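Long-range contact in acyl-CoA dehydrogenase (Bacillus anthracis, PDB 3OWA), which probably oxidises acyl-CoA thioesters to their enoyl-CoA products, using a bound flavin-adenine dinucleotide as electron acceptor: residues A11-T23 with I354-V366. Sequence-based numbering, arbitrary orientation.
Sequences AVKGGSFLVDEIT and IAEYAIECSLNKV
Glu360 reaches from the first turn of helix 358-383 to the type II turn Lys13-Ser16. From CB, the chain sets CG anti to its own carbonyl carbon (chi1 -66°) and bends at chi2 (87°), so that CG passes 4.0 Å from Phe17 CE2. The carboxylate carbon then lies beside the same ring atom, the two side chains running past each other in opposite directions. At the tip, OE1 takes the N-H of Gly15 on its syn side; the bond, 2.9 Å from Gly15 N to Glu360 OE1, is nearly straight at 174°. OE1 also sits in the plane of the Phe17 ring, at its edge, and accepts from a water that donates in turn to Lys13 O. OE2 lies in plane at the edge of the Tyr357 ring.

Two neighbouring side chains complete the grip. Glu356 OE2 receives Gly14 N on its anti side at 2.6 Å, while its CG rests over the centre of the Tyr357 ring. Tyr357 OH donates to Val12 O at 2.6 Å, arriving almost in line with the carbonyl. Consecutive amides, Gly14 and Gly15, are thus each bound by a glutamate. Gly14 CA makes a further C-H...O contact with Glu356 O, at 3.4 Å. Ser16 OG and Ser16 N both donate to Lys13 O from one face of its plane, bracing the turn internally.

Beyond the polar cluster, Phe17 CZ packs on Leu363 CD1 at 3.8 Å, and Tyr504 of helix 490-520 adjoins the Phe17 ring. The contact fastens the N-terminal loop that precedes helix 35-52, through a glycine-containing type II turn, onto the start of helix 358-383, where Tyr357 holds the N-cap position, in the C-terminal all-helical domain of the acyl-CoA dehydrogenase fold.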
loop_
_atom_site.group_PDB
_atom_site.type_symbol
_atom_site.label_atom_id
_atom_site.label_comp_id
_atom_site.label_asym_id
_atom_site.label_seq_id
_atom_site.Cartn_x
_atom_site.Cartn_y
_atom_site.Cartn_z
ATOM N N ALA A 11 -10.929 18.564 33.192
ATOM C CA ALA A 11 -10.222 17.974 32.011
ATOM C C ALA A 11 -10.782 18.491 30.673
ATOM O O ALA A 11 -11.701 19.322 30.656
ATOM C CB ALA A 11 -10.269 16.443 32.079
ATOM N N VAL A 12 -10.201 18.015 29.568
ATOM C CA VAL A 12 -10.522 18.453 28.198
ATOM C C VAL A 12 -11.599 17.541 27.596
ATOM O O VAL A 12 -11.506 16.321 27.712
ATOM C CB VAL A 12 -9.220 18.428 27.338
ATOM C CG1 VAL A 12 -9.500 18.427 25.841
ATOM C CG2 VAL A 12 -8.309 19.578 27.728
ATOM N N LYS A 13 -12.626 18.114 26.967
ATOM C CA LYS A 13 -13.706 17.291 26.417
ATOM C C LYS A 13 -13.312 16.596 25.123
ATOM O O LYS A 13 -12.497 17.106 24.358
ATOM C CB LYS A 13 -14.973 18.105 26.181
ATOM C CG LYS A 13 -15.818 18.275 27.432
ATOM C CD LYS A 13 -17.089 19.071 27.172
ATOM C CE LYS A 13 -17.990 19.044 28.424
ATOM N NZ LYS A 13 -19.070 20.083 28.399
ATOM N N GLY A 14 -13.910 15.432 24.891
ATOM C CA GLY A 14 -13.722 14.710 23.642
ATOM C C GLY A 14 -14.197 15.519 22.452
ATOM O O GLY A 14 -15.310 16.055 22.464
ATOM N N GLY A 15 -13.338 15.629 21.439
ATOM C CA GLY A 15 -13.666 16.354 20.220
ATOM C C GLY A 15 -13.483 17.865 20.301
ATOM O O GLY A 15 -13.660 18.563 19.310
ATOM N N SER A 16 -13.105 18.373 21.469
ATOM C CA SER A 16 -12.986 19.819 21.655
ATOM C C SER A 16 -11.773 20.415 20.943
ATOM O O SER A 16 -11.761 21.619 20.643
ATOM C CB SER A 16 -13.045 20.224 23.140
ATOM O OG SER A 16 -11.933 19.756 23.890
ATOM N N PHE A 17 -10.770 19.583 20.646
ATOM C CA PHE A 17 -9.617 20.044 19.868
ATOM C C PHE A 17 -10.045 20.739 18.563
ATOM O O PHE A 17 -9.316 21.559 18.032
ATOM C CB PHE A 17 -8.656 18.889 19.549
ATOM C CG PHE A 17 -9.228 17.850 18.608
ATOM C CD1 PHE A 17 -9.130 18.003 17.227
ATOM C CD2 PHE A 17 -9.866 16.711 19.108
ATOM C CE1 PHE A 17 -9.668 17.041 16.358
ATOM C CE2 PHE A 17 -10.392 15.743 18.246
ATOM C CZ PHE A 17 -10.298 15.919 16.869
ATOM N N LEU A 18 -11.219 20.403 18.053
ATOM C CA LEU A 18 -11.681 20.942 16.795
ATOM C C LEU A 18 -12.098 22.421 16.883
ATOM O O LEU A 18 -12.154 23.127 15.866
ATOM C CB LEU A 18 -12.853 20.109 16.276
ATOM C CG LEU A 18 -13.523 20.621 14.992
ATOM C CD1 LEU A 18 -12.513 20.785 13.857
ATOM C CD2 LEU A 18 -14.699 19.729 14.559
ATOM N N VAL A 19 -12.367 22.878 18.100
ATOM C CA VAL A 19 -13.093 24.129 18.336
ATOM C C VAL A 19 -12.409 25.028 19.382
ATOM O O VAL A 19 -12.702 26.221 19.476
ATOM C CB VAL A 19 -14.561 23.783 18.734
ATOM C CG1 VAL A 19 -15.157 24.801 19.632
ATOM C CG2 VAL A 19 -15.420 23.600 17.506
ATOM N N ASP A 20 -11.490 24.467 20.158
ATOM C CA ASP A 20 -10.843 25.208 21.237
ATOM C C ASP A 20 -9.350 25.233 21.016
ATOM O O ASP A 20 -8.790 24.344 20.370
ATOM C CB ASP A 20 -11.154 24.577 22.601
ATOM C CG ASP A 20 -12.616 24.752 23.016
ATOM O OD1 ASP A 20 -13.248 25.758 22.614
ATOM O OD2 ASP A 20 -13.140 23.889 23.760
ATOM N N GLU A 21 -8.705 26.248 21.568
ATOM C CA GLU A 21 -7.281 26.448 21.381
ATOM C C GLU A 21 -6.542 25.643 22.456
ATOM O O GLU A 21 -6.206 26.182 23.512
ATOM C CB GLU A 21 -6.971 27.955 21.486
ATOM C CG GLU A 21 -5.959 28.489 20.485
ATOM C CD GLU A 21 -4.533 28.483 21.023
ATOM O OE1 GLU A 21 -4.075 27.428 21.528
ATOM O OE2 GLU A 21 -3.863 29.538 20.934
ATOM N N ILE A 22 -6.299 24.361 22.195
ATOM C CA ILE A 22 -5.655 23.478 23.173
ATOM C C ILE A 22 -4.218 23.914 23.467
ATOM O O ILE A 22 -3.489 24.335 22.579
ATOM C CB ILE A 22 -5.668 21.990 22.719
ATOM C CG1 ILE A 22 -7.077 21.545 22.290
ATOM C CG2 ILE A 22 -5.019 21.087 23.787
ATOM C CD1 ILE A 22 -8.152 21.527 23.374
ATOM N N THR A 23 -3.827 23.783 24.726
ATOM C CA THR A 23 -2.589 24.324 25.232
ATOM C C THR A 23 -1.598 23.201 25.569
ATOM O O THR A 23 -2.022 22.081 25.862
ATOM C CB THR A 23 -2.928 25.166 26.499
ATOM O OG1 THR A 23 -2.133 26.350 26.512
ATOM C CG2 THR A 23 -2.742 24.398 27.780
ATOM N N ILE A 354 -12.956 6.614 28.795
ATOM C CA ILE A 354 -12.418 6.492 27.442
ATOM C C ILE A 354 -13.463 6.746 26.378
ATOM O O ILE A 354 -13.136 7.335 25.376
ATOM C CB ILE A 354 -11.695 5.147 27.195
ATOM C CG1 ILE A 354 -11.015 5.141 25.819
ATOM C CG2 ILE A 354 -12.643 3.978 27.392
ATOM C CD1 ILE A 354 -9.861 6.203 25.667
ATOM N N ALA A 355 -14.707 6.309 26.601
ATOM C CA ALA A 355 -15.787 6.543 25.639
ATOM C C ALA A 355 -15.903 8.047 25.329
ATOM O O ALA A 355 -16.237 8.411 24.203
ATOM C CB ALA A 355 -17.124 5.968 26.136
ATOM N N GLU A 356 -15.561 8.895 26.302
ATOM C CA GLU A 356 -15.530 10.367 26.127
ATOM C C GLU A 356 -14.685 10.722 24.903
ATOM O O GLU A 356 -15.010 11.657 24.142
ATOM C CB GLU A 356 -14.949 11.035 27.383
ATOM C CG GLU A 356 -14.616 12.503 27.246
ATOM C CD GLU A 356 -15.864 13.374 27.076
ATOM O OE1 GLU A 356 -16.965 12.940 27.474
ATOM O OE2 GLU A 356 -15.753 14.497 26.539
ATOM N N TYR A 357 -13.628 9.932 24.688
ATOM C CA TYR A 357 -12.696 10.191 23.604
ATOM C C TYR A 357 -12.825 9.226 22.429
ATOM O O TYR A 357 -11.829 8.908 21.778
ATOM C CB TYR A 357 -11.280 10.230 24.152
ATOM C CG TYR A 357 -11.182 11.206 25.293
ATOM C CD1 TYR A 357 -11.035 10.764 26.594
ATOM C CD2 TYR A 357 -11.279 12.576 25.061
ATOM C CE1 TYR A 357 -10.978 11.655 27.648
ATOM C CE2 TYR A 357 -11.207 13.473 26.088
ATOM C CZ TYR A 357 -11.069 13.014 27.384
ATOM O OH TYR A 357 -11.001 13.918 28.415
ATOM N N ALA A 358 -14.052 8.785 22.143
ATOM C CA ALA A 358 -14.297 7.870 21.010
ATOM C C ALA A 358 -13.775 8.442 19.702
ATOM O O ALA A 358 -13.268 7.689 18.879
ATOM C CB ALA A 358 -15.776 7.482 20.885
ATOM N N ILE A 359 -13.886 9.764 19.508
ATOM C CA ILE A 359 -13.403 10.384 18.274
ATOM C C ILE A 359 -11.896 10.219 18.110
ATOM O O ILE A 359 -11.428 9.726 17.094
ATOM C CB ILE A 359 -13.802 11.860 18.136
ATOM C CG1 ILE A 359 -15.307 11.972 17.903
ATOM C CG2 ILE A 359 -13.035 12.502 16.983
ATOM C CD1 ILE A 359 -15.866 13.408 18.096
ATOM N N GLU A 360 -11.151 10.658 19.108
ATOM C CA GLU A 360 -9.711 10.507 19.144
ATOM C C GLU A 360 -9.272 9.032 18.958
ATOM O O GLU A 360 -8.293 8.765 18.270
ATOM C CB GLU A 360 -9.172 11.101 20.461
ATOM C CG GLU A 360 -9.371 12.632 20.567
ATOM C CD GLU A 360 -10.741 13.072 21.157
ATOM O OE1 GLU A 360 -10.828 14.251 21.550
ATOM O OE2 GLU A 360 -11.714 12.258 21.223
ATOM N N CYS A 361 -9.996 8.081 19.553
ATOM C CA CYS A 361 -9.665 6.640 19.401
ATOM C C CYS A 361 -9.768 6.178 17.954
ATOM O O CYS A 361 -8.879 5.464 17.448
ATOM C CB CYS A 361 -10.587 5.759 20.275
ATOM S SG CYS A 361 -10.288 5.941 22.070
ATOM N N SER A 362 -10.850 6.566 17.283
ATOM C CA SER A 362 -11.062 6.204 15.877
ATOM C C SER A 362 -10.014 6.858 14.987
ATOM O O SER A 362 -9.461 6.209 14.093
ATOM C CB SER A 362 -12.468 6.604 15.417
ATOM O OG SER A 362 -13.380 5.542 15.642
ATOM N N LEU A 363 -9.716 8.131 15.239
ATOM C CA LEU A 363 -8.631 8.796 14.504
ATOM C C LEU A 363 -7.288 8.086 14.644
ATOM O O LEU A 363 -6.571 7.961 13.663
ATOM C CB LEU A 363 -8.463 10.279 14.893
ATOM C CG LEU A 363 -9.697 11.193 14.800
ATOM C CD1 LEU A 363 -9.348 12.584 15.336
ATOM C CD2 LEU A 363 -10.293 11.241 13.378
ATOM N N ASN A 364 -6.931 7.696 15.859
ATOM C CA ASN A 364 -5.659 7.014 16.128
ATOM C C ASN A 364 -5.605 5.706 15.385
ATOM O O ASN A 364 -4.585 5.349 14.788
ATOM C CB ASN A 364 -5.520 6.697 17.616
ATOM C CG ASN A 364 -5.166 7.912 18.474
ATOM O OD1 ASN A 364 -4.753 8.983 17.994
ATOM N ND2 ASN A 364 -5.318 7.731 19.764
ATOM N N LYS A 365 -6.713 4.981 15.401
ATOM C CA LYS A 365 -6.741 3.704 14.753
ATOM C C LYS A 365 -6.504 3.820 13.241
ATOM O O LYS A 365 -5.685 3.077 12.681
ATOM C CB LYS A 365 -8.045 2.968 15.063
ATOM C CG LYS A 365 -8.047 1.506 14.625
ATOM C CD LYS A 365 -8.620 1.316 13.245
ATOM C CE LYS A 365 -8.374 -0.076 12.771
ATOM N NZ LYS A 365 -9.035 -0.394 11.459
ATOM N N VAL A 366 -7.226 4.738 12.583
ATOM C CA VAL A 366 -7.088 4.912 11.159
ATOM C C VAL A 366 -5.733 5.515 10.845
ATOM O O VAL A 366 -5.021 5.064 9.932
ATOM C CB VAL A 366 -8.193 5.848 10.560
ATOM C CG1 VAL A 366 -7.897 6.101 9.055
ATOM C CG2 VAL A 366 -9.575 5.254 10.760
HETATM O O HOH W 1 -10.067 16.826 22.495
#